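Local atomic coordinates of condensin complex subunit 3 (Schizosaccharomyces pombe, PDB entry 5OQR), a protein that serves as a regulatory subunit of the condensin complex, which is required to convert interphase chromatin into mitotic-like condensed chromosomes. Residues A[527-532]-A[560-565]; A[538-543]-A[580-585]; A[546-551]-A[568-573]; A[550-555]-A[590-595]. All coordinates share one frame; numbering follows the deposited sequence.

Interaction 1. Residues A[527-532]-A[560-565]; sequences LYLHCY and TEYEDA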
loop_
_atom_site.group_PDB
_atom_site.type_symbol
_atom_site.label_atom_id
_atom_site.label_comp_id
_atom_site.label_asym_id
_atom_site.label_seq_id
_atom_site.Cartn_x
_atom_site.Cartn_y
_atom_site.Cartn_z
ATOM N N LEU A 527 -28.484 -19.290 18.913
ATOM C CA LEU A 527 -29.188 -18.143 18.349
ATOM C C LEU A 527 -28.400 -17.533 17.199
ATOM O O LEU A 527 -28.945 -17.287 16.117
ATOM C CB LEU A 527 -29.439 -17.104 19.440
ATOM C CG LEU A 527 -30.111 -15.802 18.998
ATOM C CD1 LEU A 527 -31.506 -16.071 18.465
ATOM C CD2 LEU A 527 -30.156 -14.828 20.147
ATOM N N TYR A 528 -27.109 -17.282 17.413
ATOM C CA TYR A 528 -26.297 -16.651 16.382
ATOM C C TYR A 528 -26.029 -17.576 15.203
ATOM O O TYR A 528 -25.719 -17.087 14.112
ATOM C CB TYR A 528 -24.989 -16.160 16.992
ATOM C CG TYR A 528 -25.204 -14.969 17.891
ATOM C CD1 TYR A 528 -25.222 -15.108 19.269
ATOM C CD2 TYR A 528 -25.423 -13.710 17.355
ATOM C CE1 TYR A 528 -25.432 -14.021 20.089
ATOM C CE2 TYR A 528 -25.635 -12.618 18.163
ATOM C CZ TYR A 528 -25.640 -12.777 19.528
ATOM O OH TYR A 528 -25.849 -11.683 20.332
ATOM N N LEU A 529 -26.140 -18.892 15.390
ATOM C CA LEU A 529 -26.129 -19.794 14.244
ATOM C C LEU A 529 -27.433 -19.693 13.468
ATOM O O LEU A 529 -27.430 -19.691 12.233
ATOM C CB LEU A 529 -25.890 -21.230 14.706
ATOM C CG LEU A 529 -24.550 -21.486 15.393
ATOM C CD1 LEU A 529 -24.549 -22.852 16.045
ATOM C CD2 LEU A 529 -23.403 -21.367 14.402
ATOM N N HIS A 530 -28.559 -19.605 14.179
ATOM C CA HIS A 530 -29.840 -19.372 13.520
ATOM C C HIS A 530 -29.862 -18.025 12.812
ATOM O O HIS A 530 -30.553 -17.866 11.799
ATOM C CB HIS A 530 -30.972 -19.455 14.543
ATOM C CG HIS A 530 -32.337 -19.290 13.951
ATOM N ND1 HIS A 530 -33.069 -18.130 14.082
ATOM C CD2 HIS A 530 -33.101 -20.137 13.223
ATOM C CE1 HIS A 530 -34.226 -18.271 13.461
ATOM N NE2 HIS A 530 -34.271 -19.479 12.932
ATOM N N CYS A 531 -29.112 -17.046 13.320
ATOM C CA CYS A 531 -29.042 -15.751 12.653
ATOM C C CYS A 531 -28.348 -15.860 11.303
ATOM O O CYS A 531 -28.716 -15.163 10.352
ATOM C CB CYS A 531 -28.319 -14.738 13.542
ATOM S SG CYS A 531 -29.303 -14.107 14.919
ATOM N N TYR A 532 -27.343 -16.730 11.193
ATOM C CA TYR A 532 -26.568 -16.789 9.960
ATOM C C TYR A 532 -27.352 -17.460 8.838
ATOM O O TYR A 532 -27.390 -16.959 7.710
ATOM C CB TYR A 532 -25.251 -17.525 10.191
ATOM C CG TYR A 532 -24.337 -17.434 8.995
ATOM C CD1 TYR A 532 -24.474 -18.308 7.926
ATOM C CD2 TYR A 532 -23.355 -16.462 8.923
ATOM C CE1 TYR A 532 -23.656 -18.221 6.827
ATOM C CE2 TYR A 532 -22.528 -16.367 7.826
ATOM C CZ TYR A 532 -22.685 -17.250 6.780
ATOM O OH TYR A 532 -21.867 -17.165 5.680
ATOM N N THR A 560 -16.444 -26.445 21.823
ATOM C CA THR A 560 -16.137 -27.579 20.961
ATOM C C THR A 560 -17.384 -28.345 20.536
ATOM O O THR A 560 -17.339 -29.064 19.533
ATOM C CB THR A 560 -15.157 -28.521 21.661
ATOM O OG1 THR A 560 -15.293 -28.391 23.082
ATOM C CG2 THR A 560 -13.727 -28.196 21.255
ATOM N N GLU A 561 -18.494 -28.204 21.265
ATOM C CA GLU A 561 -19.738 -28.842 20.845
ATOM C C GLU A 561 -20.267 -28.215 19.566
ATOM O O GLU A 561 -20.944 -28.885 18.777
ATOM C CB GLU A 561 -20.799 -28.740 21.940
ATOM C CG GLU A 561 -20.429 -29.371 23.269
ATOM C CD GLU A 561 -19.512 -28.492 24.096
ATOM O OE1 GLU A 561 -18.554 -27.922 23.532
ATOM O OE2 GLU A 561 -19.755 -28.357 25.310
ATOM N N TYR A 562 -19.981 -26.932 19.351
ATOM C CA TYR A 562 -20.428 -26.208 18.173
ATOM C C TYR A 562 -19.303 -26.007 17.165
ATOM O O TYR A 562 -19.423 -25.171 16.265
ATOM C CB TYR A 562 -21.019 -24.861 18.590
ATOM C CG TYR A 562 -22.161 -24.975 19.574
ATOM C CD1 TYR A 562 -23.365 -25.557 19.207
ATOM C CD2 TYR A 562 -22.037 -24.494 20.870
ATOM C CE1 TYR A 562 -24.411 -25.661 20.101
ATOM C CE2 TYR A 562 -23.080 -24.591 21.770
ATOM C CZ TYR A 562 -24.264 -25.176 21.379
ATOM O OH TYR A 562 -25.306 -25.279 22.270
ATOM N N GLU A 563 -18.219 -26.772 17.295
ATOM C CA GLU A 563 -17.050 -26.578 16.444
ATOM C C GLU A 563 -17.409 -26.703 14.968
ATOM O O GLU A 563 -16.990 -25.885 14.143
ATOM C CB GLU A 563 -15.975 -27.591 16.828
ATOM C CG GLU A 563 -14.660 -27.428 16.103
ATOM C CD GLU A 563 -13.684 -28.535 16.443
ATOM O OE1 GLU A 563 -14.122 -29.700 16.537
ATOM O OE2 GLU A 563 -12.483 -28.241 16.626
ATOM N N ASP A 564 -18.185 -27.728 14.614
ATOM C CA ASP A 564 -18.500 -27.952 13.208
ATOM C C ASP A 564 -19.484 -26.914 12.686
ATOM O O ASP A 564 -19.393 -26.491 11.528
ATOM C CB ASP A 564 -19.058 -29.363 13.015
ATOM C CG ASP A 564 -18.071 -30.439 13.422
ATOM O OD1 ASP A 564 -17.073 -30.638 12.699
ATOM O OD2 ASP A 564 -18.297 -31.091 14.463
ATOM N N ALA A 565 -20.431 -26.489 13.523
ATOM C CA ALA A 565 -21.415 -25.504 13.086
ATOM C C ALA A 565 -20.772 -24.143 12.863
ATOM O O ALA A 565 -21.119 -23.434 11.913
ATOM C CB ALA A 565 -22.544 -25.403 14.109
#

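Interaction 2. Residues A[538-543]-A[580-585]; sequences VLKCTA and AELQTL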
loop_
_atom_site.group_PDB
_atom_site.type_symbol
_atom_site.label_atom_id
_atom_site.label_comp_id
_atom_site.label_asym_id
_atom_site.label_seq_id
_atom_site.Cartn_x
_atom_site.Cartn_y
_atom_site.Cartn_z
ATOM N N VAL A 538 -26.729 -8.492 6.789
ATOM C CA VAL A 538 -26.360 -7.737 7.983
ATOM C C VAL A 538 -26.348 -8.651 9.198
ATOM O O VAL A 538 -25.504 -8.511 10.092
ATOM C CB VAL A 538 -27.319 -6.548 8.177
ATOM C CG1 VAL A 538 -27.078 -5.861 9.521
ATOM C CG2 VAL A 538 -27.158 -5.551 7.044
ATOM N N LEU A 539 -27.283 -9.597 9.253
ATOM C CA LEU A 539 -27.357 -10.505 10.389
ATOM C C LEU A 539 -26.269 -11.568 10.316
ATOM O O LEU A 539 -25.730 -11.980 11.349
ATOM C CB LEU A 539 -28.743 -11.148 10.443
ATOM C CG LEU A 539 -29.408 -11.276 11.816
ATOM C CD1 LEU A 539 -29.558 -9.926 12.498
ATOM C CD2 LEU A 539 -30.768 -11.938 11.674
ATOM N N LYS A 540 -25.931 -12.018 9.106
ATOM C CA LYS A 540 -24.815 -12.940 8.945
ATOM C C LYS A 540 -23.519 -12.317 9.439
ATOM O O LYS A 540 -22.720 -12.976 10.112
ATOM C CB LYS A 540 -24.680 -13.350 7.480
ATOM C CG LYS A 540 -25.794 -14.236 6.967
ATOM C CD LYS A 540 -25.669 -14.431 5.467
ATOM C CE LYS A 540 -26.788 -15.287 4.914
ATOM N NZ LYS A 540 -26.573 -16.732 5.187
ATOM N N CYS A 541 -23.289 -11.044 9.109
ATOM C CA CYS A 541 -22.085 -10.368 9.579
ATOM C C CYS A 541 -22.079 -10.233 11.095
ATOM O O CYS A 541 -21.015 -10.277 11.717
ATOM C CB CYS A 541 -21.964 -8.995 8.924
ATOM S SG CYS A 541 -21.752 -9.038 7.140
ATOM N N THR A 542 -23.252 -10.070 11.708
ATOM C CA THR A 542 -23.316 -9.997 13.163
ATOM C C THR A 542 -22.963 -11.340 13.785
ATOM O O THR A 542 -22.309 -11.394 14.832
ATOM C CB THR A 542 -24.709 -9.541 13.606
ATOM O OG1 THR A 542 -24.925 -8.192 13.181
ATOM C CG2 THR A 542 -24.863 -9.610 15.123
ATOM N N ALA A 543 -23.388 -12.433 13.153
ATOM C CA ALA A 543 -23.067 -13.761 13.662
ATOM C C ALA A 543 -21.570 -14.030 13.592
ATOM O O ALA A 543 -20.972 -14.511 14.560
ATOM C CB ALA A 543 -23.843 -14.818 12.880
ATOM N N ALA A 580 -19.032 -9.009 -1.139
ATOM C CA ALA A 580 -17.659 -8.633 -0.823
ATOM C C ALA A 580 -17.482 -8.369 0.666
ATOM O O ALA A 580 -16.462 -8.744 1.255
ATOM C CB ALA A 580 -17.256 -7.400 -1.633
ATOM N N GLU A 581 -18.465 -7.723 1.294
ATOM C CA GLU A 581 -18.343 -7.386 2.709
ATOM C C GLU A 581 -18.407 -8.638 3.574
ATOM O O GLU A 581 -17.584 -8.824 4.477
ATOM C CB GLU A 581 -19.443 -6.403 3.111
ATOM C CG GLU A 581 -19.154 -5.658 4.403
ATOM C CD GLU A 581 -20.395 -5.034 5.014
ATOM O OE1 GLU A 581 -21.470 -5.100 4.382
ATOM O OE2 GLU A 581 -20.295 -4.480 6.129
ATOM N N LEU A 582 -19.385 -9.506 3.317
ATOM C CA LEU A 582 -19.507 -10.739 4.086
ATOM C C LEU A 582 -18.317 -11.657 3.834
ATOM O O LEU A 582 -17.744 -12.220 4.774
ATOM C CB LEU A 582 -20.815 -11.444 3.730
ATOM C CG LEU A 582 -21.048 -12.820 4.357
ATOM C CD1 LEU A 582 -21.050 -12.736 5.872
ATOM C CD2 LEU A 582 -22.351 -13.415 3.854
ATOM N N GLN A 583 -17.933 -11.819 2.569
ATOM C CA GLN A 583 -16.784 -12.653 2.240
ATOM C C GLN A 583 -15.531 -12.148 2.938
ATOM O O GLN A 583 -14.790 -12.923 3.554
ATOM C CB GLN A 583 -16.580 -12.676 0.729
ATOM C CG GLN A 583 -15.684 -13.795 0.241
ATOM C CD GLN A 583 -15.264 -13.601 -1.198
ATOM O OE1 GLN A 583 -14.980 -12.483 -1.626
ATOM N NE2 GLN A 583 -15.236 -14.688 -1.958
ATOM N N THR A 584 -15.272 -10.843 2.845
ATOM C CA THR A 584 -14.116 -10.269 3.522
ATOM C C THR A 584 -14.174 -10.516 5.021
ATOM O O THR A 584 -13.131 -10.614 5.675
ATOM C CB THR A 584 -14.037 -8.769 3.245
ATOM O OG1 THR A 584 -14.035 -8.543 1.830
ATOM C CG2 THR A 584 -12.773 -8.169 3.851
ATOM N N LEU A 585 -15.377 -10.615 5.581
ATOM C CA LEU A 585 -15.509 -10.796 7.020
ATOM C C LEU A 585 -15.167 -12.223 7.428
ATOM O O LEU A 585 -14.420 -12.439 8.387
ATOM C CB LEU A 585 -16.926 -10.431 7.463
ATOM C CG LEU A 585 -17.155 -10.401 8.973
ATOM C CD1 LEU A 585 -16.271 -9.359 9.637
ATOM C CD2 LEU A 585 -18.616 -10.133 9.265
#

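Interaction 3. Residues A[546-551]-A[568-573]; sequences TLTDML and SILFEA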
loop_
_atom_site.group_PDB
_atom_site.type_symbol
_atom_site.label_atom_id
_atom_site.label_comp_id
_atom_site.label_asym_id
_atom_site.label_seq_id
_atom_site.Cartn_x
_atom_site.Cartn_y
_atom_site.Cartn_z
ATOM N N THR A 546 -19.727 -12.044 16.242
ATOM C CA THR A 546 -20.051 -12.493 17.591
ATOM C C THR A 546 -19.375 -13.820 17.905
ATOM O O THR A 546 -18.673 -13.948 18.913
ATOM C CB THR A 546 -21.566 -12.615 17.746
ATOM O OG1 THR A 546 -22.181 -11.376 17.383
ATOM C CG2 THR A 546 -21.934 -12.962 19.177
ATOM N N LEU A 547 -19.579 -14.822 17.049
ATOM C CA LEU A 547 -18.998 -16.138 17.294
ATOM C C LEU A 547 -17.476 -16.076 17.290
ATOM O O LEU A 547 -16.820 -16.743 18.098
ATOM C CB LEU A 547 -19.513 -17.127 16.251
ATOM C CG LEU A 547 -20.990 -17.491 16.437
ATOM C CD1 LEU A 547 -21.616 -17.939 15.134
ATOM C CD2 LEU A 547 -21.133 -18.568 17.486
ATOM N N THR A 548 -16.894 -15.270 16.403
ATOM C CA THR A 548 -15.443 -15.138 16.377
ATOM C C THR A 548 -14.928 -14.508 17.664
ATOM O O THR A 548 -13.912 -14.946 18.215
ATOM C CB THR A 548 -15.003 -14.310 15.167
ATOM O OG1 THR A 548 -15.442 -14.948 13.964
ATOM C CG2 THR A 548 -13.488 -14.180 15.120
ATOM N N ASP A 549 -15.614 -13.476 18.159
ATOM C CA ASP A 549 -15.157 -12.807 19.371
ATOM C C ASP A 549 -15.385 -13.662 20.610
ATOM O O ASP A 549 -14.589 -13.606 21.551
ATOM C CB ASP A 549 -15.854 -11.457 19.514
ATOM C CG ASP A 549 -15.243 -10.393 18.623
ATOM O OD1 ASP A 549 -14.447 -10.750 17.728
ATOM O OD2 ASP A 549 -15.558 -9.201 18.815
ATOM N N MET A 550 -16.454 -14.457 20.634
ATOM C CA MET A 550 -16.667 -15.359 21.761
ATOM C C MET A 550 -15.551 -16.392 21.858
ATOM O O MET A 550 -15.118 -16.744 22.960
ATOM C CB MET A 550 -18.028 -16.045 21.635
ATOM C CG MET A 550 -19.205 -15.105 21.841
ATOM S SD MET A 550 -20.801 -15.932 21.975
ATOM C CE MET A 550 -20.881 -16.792 20.425
ATOM N N LEU A 551 -15.069 -16.888 20.715
ATOM C CA LEU A 551 -13.957 -17.834 20.727
ATOM C C LEU A 551 -12.678 -17.173 21.224
ATOM O O LEU A 551 -11.995 -17.701 22.108
ATOM C CB LEU A 551 -13.746 -18.413 19.329
ATOM C CG LEU A 551 -14.771 -19.444 18.858
ATOM C CD1 LEU A 551 -14.638 -19.681 17.370
ATOM C CD2 LEU A 551 -14.603 -20.744 19.614
ATOM N N SER A 568 -18.623 -24.262 9.799
ATOM C CA SER A 568 -19.477 -24.279 8.618
ATOM C C SER A 568 -19.789 -22.867 8.138
ATOM O O SER A 568 -19.598 -22.544 6.960
ATOM C CB SER A 568 -20.766 -25.040 8.922
ATOM O OG SER A 568 -21.681 -24.936 7.847
ATOM N N ILE A 569 -20.276 -22.006 9.036
ATOM C CA ILE A 569 -20.639 -20.655 8.621
ATOM C C ILE A 569 -19.404 -19.879 8.190
ATOM O O ILE A 569 -19.484 -19.014 7.311
ATOM C CB ILE A 569 -21.408 -19.919 9.737
ATOM C CG1 ILE A 569 -20.509 -19.646 10.946
ATOM C CG2 ILE A 569 -22.619 -20.731 10.168
ATOM C CD1 ILE A 569 -21.094 -18.666 11.920
ATOM N N LEU A 570 -18.248 -20.171 8.788
ATOM C CA LEU A 570 -17.009 -19.538 8.350
ATOM C C LEU A 570 -16.642 -19.972 6.936
ATOM O O LEU A 570 -16.154 -19.159 6.141
ATOM C CB LEU A 570 -15.879 -19.866 9.324
ATOM C CG LEU A 570 -15.950 -19.196 10.698
ATOM C CD1 LEU A 570 -14.932 -19.804 11.644
ATOM C CD2 LEU A 570 -15.722 -17.698 10.580
ATOM N N PHE A 571 -16.861 -21.247 6.603
ATOM C CA PHE A 571 -16.655 -21.700 5.231
ATOM C C PHE A 571 -17.643 -21.035 4.287
ATOM O O PHE A 571 -17.258 -20.475 3.255
ATOM C CB PHE A 571 -16.796 -23.223 5.139
ATOM C CG PHE A 571 -15.644 -23.980 5.718
ATOM C CD1 PHE A 571 -14.359 -23.766 5.259
ATOM C CD2 PHE A 571 -15.849 -24.922 6.711
ATOM C CE1 PHE A 571 -13.298 -24.465 5.790
ATOM C CE2 PHE A 571 -14.792 -25.623 7.243
ATOM C CZ PHE A 571 -13.515 -25.395 6.780
ATOM N N GLU A 572 -18.932 -21.099 4.623
ATOM C CA GLU A 572 -19.960 -20.533 3.759
ATOM C C GLU A 572 -19.703 -19.054 3.504
ATOM O O GLU A 572 -19.796 -18.583 2.364
ATOM C CB GLU A 572 -21.334 -20.746 4.393
ATOM C CG GLU A 572 -22.497 -20.552 3.446
ATOM C CD GLU A 572 -23.821 -20.922 4.080
ATOM O OE1 GLU A 572 -24.848 -20.306 3.725
ATOM O OE2 GLU A 572 -23.834 -21.827 4.941
ATOM N N ALA A 573 -19.370 -18.304 4.556
ATOM C CA ALA A 573 -19.085 -16.882 4.393
ATOM C C ALA A 573 -17.938 -16.666 3.418
ATOM O O ALA A 573 -18.019 -15.827 2.515
ATOM C CB ALA A 573 -18.756 -16.252 5.747
#

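Interaction 4. Residues A[550-555]-A[590-595]; sequences MLIQHG and IAKLLV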
loop_
_atom_site.group_PDB
_atom_site.type_symbol
_atom_site.label_atom_id
_atom_site.label_comp_id
_atom_site.label_asym_id
_atom_site.label_seq_id
_atom_site.Cartn_x
_atom_site.Cartn_y
_atom_site.Cartn_z
ATOM N N MET A 550 -16.454 -14.457 20.634
ATOM C CA MET A 550 -16.667 -15.359 21.761
ATOM C C MET A 550 -15.551 -16.392 21.858
ATOM O O MET A 550 -15.118 -16.744 22.960
ATOM C CB MET A 550 -18.028 -16.045 21.635
ATOM C CG MET A 550 -19.205 -15.105 21.841
ATOM S SD MET A 550 -20.801 -15.932 21.975
ATOM C CE MET A 550 -20.881 -16.792 20.425
ATOM N N LEU A 551 -15.069 -16.888 20.715
ATOM C CA LEU A 551 -13.957 -17.834 20.727
ATOM C C LEU A 551 -12.678 -17.173 21.224
ATOM O O LEU A 551 -11.995 -17.701 22.108
ATOM C CB LEU A 551 -13.746 -18.413 19.329
ATOM C CG LEU A 551 -14.771 -19.444 18.858
ATOM C CD1 LEU A 551 -14.638 -19.681 17.370
ATOM C CD2 LEU A 551 -14.603 -20.744 19.614
ATOM N N ILE A 552 -12.334 -16.016 20.659
ATOM C CA ILE A 552 -11.112 -15.328 21.058
ATOM C C ILE A 552 -11.179 -14.929 22.525
ATOM O O ILE A 552 -10.203 -15.076 23.270
ATOM C CB ILE A 552 -10.875 -14.110 20.146
ATOM C CG1 ILE A 552 -10.591 -14.575 18.719
ATOM C CG2 ILE A 552 -9.724 -13.254 20.665
ATOM C CD1 ILE A 552 -10.730 -13.490 17.681
ATOM N N GLN A 553 -12.328 -14.413 22.964
ATOM C CA GLN A 553 -12.454 -13.941 24.337
ATOM C C GLN A 553 -12.492 -15.104 25.319
ATOM O O GLN A 553 -11.691 -15.162 26.258
ATOM C CB GLN A 553 -13.711 -13.078 24.476
ATOM C CG GLN A 553 -14.017 -12.609 25.894
ATOM C CD GLN A 553 -12.981 -11.642 26.429
ATOM O OE1 GLN A 553 -12.391 -10.869 25.678
ATOM N NE2 GLN A 553 -12.752 -11.682 27.736
ATOM N N HIS A 554 -13.413 -16.044 25.118
ATOM C CA HIS A 554 -13.687 -17.071 26.114
ATOM C C HIS A 554 -12.859 -18.334 25.933
ATOM O O HIS A 554 -12.757 -19.124 26.877
ATOM C CB HIS A 554 -15.173 -17.437 26.092
ATOM C CG HIS A 554 -16.070 -16.313 26.500
ATOM N ND1 HIS A 554 -15.765 -15.463 27.540
ATOM C CD2 HIS A 554 -17.252 -15.888 25.999
ATOM C CE1 HIS A 554 -16.726 -14.568 27.669
ATOM N NE2 HIS A 554 -17.640 -14.804 26.747
ATOM N N GLY A 555 -12.283 -18.549 24.762
ATOM C CA GLY A 555 -11.424 -19.691 24.542
ATOM C C GLY A 555 -12.021 -20.677 23.550
ATOM O O GLY A 555 -13.223 -20.688 23.273
ATOM N N ILE A 590 -11.473 -15.982 10.043
ATOM C CA ILE A 590 -10.581 -17.136 9.966
ATOM C C ILE A 590 -9.147 -16.716 10.262
ATOM O O ILE A 590 -8.432 -17.374 11.025
ATOM C CB ILE A 590 -10.703 -17.804 8.585
ATOM C CG1 ILE A 590 -12.097 -18.411 8.421
ATOM C CG2 ILE A 590 -9.638 -18.880 8.398
ATOM C CD1 ILE A 590 -12.517 -18.599 6.987
ATOM N N ALA A 591 -8.709 -15.612 9.659
ATOM C CA ALA A 591 -7.330 -15.167 9.825
ATOM C C ALA A 591 -6.977 -14.981 11.295
ATOM O O ALA A 591 -5.934 -15.454 11.756
ATOM C CB ALA A 591 -7.104 -13.871 9.052
ATOM N N LYS A 592 -7.832 -14.286 12.052
ATOM C CA LYS A 592 -7.501 -14.024 13.450
ATOM C C LYS A 592 -7.682 -15.264 14.316
ATOM O O LYS A 592 -6.933 -15.452 15.281
ATOM C CB LYS A 592 -8.326 -12.857 14.003
ATOM C CG LYS A 592 -9.750 -12.751 13.496
ATOM C CD LYS A 592 -10.535 -11.671 14.225
ATOM C CE LYS A 592 -10.045 -10.274 13.870
ATOM N NZ LYS A 592 -10.773 -9.230 14.643
ATOM N N LEU A 593 -8.651 -16.123 13.995
ATOM C CA LEU A 593 -8.783 -17.378 14.726
ATOM C C LEU A 593 -7.539 -18.249 14.577
ATOM O O LEU A 593 -7.162 -18.957 15.516
ATOM C CB LEU A 593 -10.016 -18.146 14.250
ATOM C CG LEU A 593 -11.391 -17.596 14.624
ATOM C CD1 LEU A 593 -12.477 -18.467 14.029
ATOM C CD2 LEU A 593 -11.556 -17.509 16.131
ATOM N N LEU A 594 -6.892 -18.211 13.412
ATOM C CA LEU A 594 -5.680 -19.001 13.210
ATOM C C LEU A 594 -4.509 -18.422 13.993
ATOM O O LEU A 594 -3.834 -19.140 14.740
ATOM C CB LEU A 594 -5.349 -19.075 11.717
ATOM C CG LEU A 594 -5.759 -20.344 10.961
ATOM C CD1 LEU A 594 -7.175 -20.779 11.291
ATOM C CD2 LEU A 594 -5.628 -20.115 9.468
ATOM N N VAL A 595 -4.252 -17.125 13.839
ATOM C CA VAL A 595 -3.104 -16.510 14.498
ATOM C C VAL A 595 -3.286 -16.501 16.010
ATOM O O VAL A 595 -2.349 -16.790 16.762
ATOM C CB VAL A 595 -2.883 -15.088 13.954
ATOM C CG1 VAL A 595 -1.737 -14.406 14.685
ATOM C CG2 VAL A 595 -2.608 -15.132 12.463
#

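Interaction 1. Residues A[527-532]-A[560-565]
The ring of Tyr562 meets Leu529 obliquely: methyl CD1 of Leu529 comes within 4.3 Å of Tyr562 CD1. A second flat group, Phe522 from the start of helix 518-534, meets the same ring with the two planes at about 45°, and the side chains of Val525 and Pro526 of that helix also touch Tyr562. Leu529 carries its side of the contact alone. Its CG lies anti to the carbonyl carbon (chi1 -62°), a setting that carries the isobutyl fork across to the other helix, where both branches find Ala565. Leu529 CD1 is 3.8 Å from Ala565 CB and CD2 is 4.1 Å from the same methyl, while Leu529 CD2 also skirts Ala565 O at 4.0 Å. Leu529 CA and Ala565 CA, the nearest pair, are 7.5 Å apart. Tyr562 sits at the N-cap position, so the contact falls on the opening turn of helix 563-574. Segment 527-532 belongs to HEAT repeat 8, and Leu529 also packs on Leu547 of helix 537-554, linking three successive helices of the alpha-solenoid. Across the two segments no hydrogen bond or salt bridge forms. One leucine fork, one methyl and part of an aromatic ring make up the junction, so van der Waals contact between carbon atoms, at a partly exposed site, holds it.

Interaction 2. Residues A[538-543]-A[580-585]
Lys540 and Cys541 of HEAT repeat 8 meet Leu582 and Leu585 of helix 580-597, helix against helix in an alpha-solenoid. The two short segments run almost parallel, at 11°, with their axes 10.0 Å apart, and no hydrogen bond passes between them. Lys540 comes first along the chain and uses its aliphatic part: CB is 4.0 Å from Leu582 CD1, and CD is 3.8 Å from Leu582 CD2. The lysine chain slants across the leucine fork and then leads away, its NZ hydrogen-bonded to Tyr532 O while the ammonium forms a cation-pi contact with the Tyr532 ring. Cys541 follows at the closest backbone approach, its CA 6.1 Å from Leu582 CA. Here SG touches two leucines, 3.9 Å from Leu585 CD2 and 4.0 Å from Leu582 CD1. Leu585 also packs against Ile544, Arg545 and an aromatic side chain of another protein chain. Leu585 has CG anti to its own N (chi1 -172°), which extends CD2 across to Cys541 CB at 3.6 Å.

Interaction 3. Residues A[546-551]-A[568-573]
Leu547 and Ile569 touch through their CD1 methyls, joining consecutive helices 537-554 and 563-574 of the HEAT-repeat alpha-solenoid. Their conformations differ. Leu547 holds CG anti to the carbonyl carbon (chi1 -71°), sending CD1 toward the other helix. Ile569 instead places CG1 between its backbone N and carbonyl carbon (chi1 67°), and the rest of the branch runs on extended, so that CD1 reaches toward the leucine. The two side chains cross at about a right angle, and the modelled CD1 atoms of Leu547 and Ile569 are 3.3 Å apart, a doubtfully short separation at this resolution. Thr548 and Leu570 add a looser second contact beside it. The backbones stay well separated, with Thr548 CA and Leu570 CA 9.3 Å apart, and neighbouring side chains also pack here: Ala589 of helix 580-597 touches both Thr548 and Leu570, and Tyr532 of helix 518-534 packs on Ile569. On the far side of helix 537-554, Asp549 accepts hydrogen bonds from the backbone of another protein chain. The hydroxyl of Thr548 is bonded within its own helix to Ile544 O, and presents OG1 to Leu570 CD2 at 4.4 Å.

Interaction 4. Residues A[550-555]-A[590-595]
Ile552 reaches Leu593 and Lys592 because its CG1 stands anti to the carbonyl carbon, beside the backbone N, and its outer branch then runs on extended. Leu593 adopts the same first torsion and swings its fork in between Leu551 and Ile552. Lys592 is set differently: CG lies between N and the carbonyl carbon (chi1 36°), and the chain bends again at chi3 (70°), leaving CD 3.9 Å from Ile552 CD1, where the two side chains cross at about a right angle. Leu593 CD2 is the shared point of the contact, 4.0 Å from Leu551 CD1 and equally 4.0 Å from Ile552 CG1. These residues pack the end of helix 537-554, in HEAT repeat 8, against helix 580-597, a same-direction neighbour in the solenoid; the axes of the segments 550-554 and 590-595 approach to 10.6 Å and cross at 23°. Ile552 CA and Leu593 CA are 7.1 Å apart. Phe559 flanks Leu551, and Tyr599 flanks Leu593, just where helix 580-597 widens into a pi-type turn at 593-595. The ammonium of Lys592 serves a different partner: NZ is hydrogen-bonded to the backbone of another protein chain, whose aromatic side chain also receives it in a cation-pi contact.

The four contacts join four consecutive helices, 518-534, 537-554, 563-574 and 580-597. Interaction 1 links the first to the third, interaction 3 the second to the third, and interactions 2 and 4 tie the second to the fourth at two levels, their centres about 16 Å apart. Helix 537-554 serves interactions 2, 3 and 4, and Leu551 and Met550 lie in both 3 and 4. Interaction 3 lies about 8 to 10 Å, centre to centre, from each of the others and touches them all; along the chain it is nested within the loop closed by interaction 2. Together they pack these helices against one another; another protein chain lies within reach of all but interaction 1.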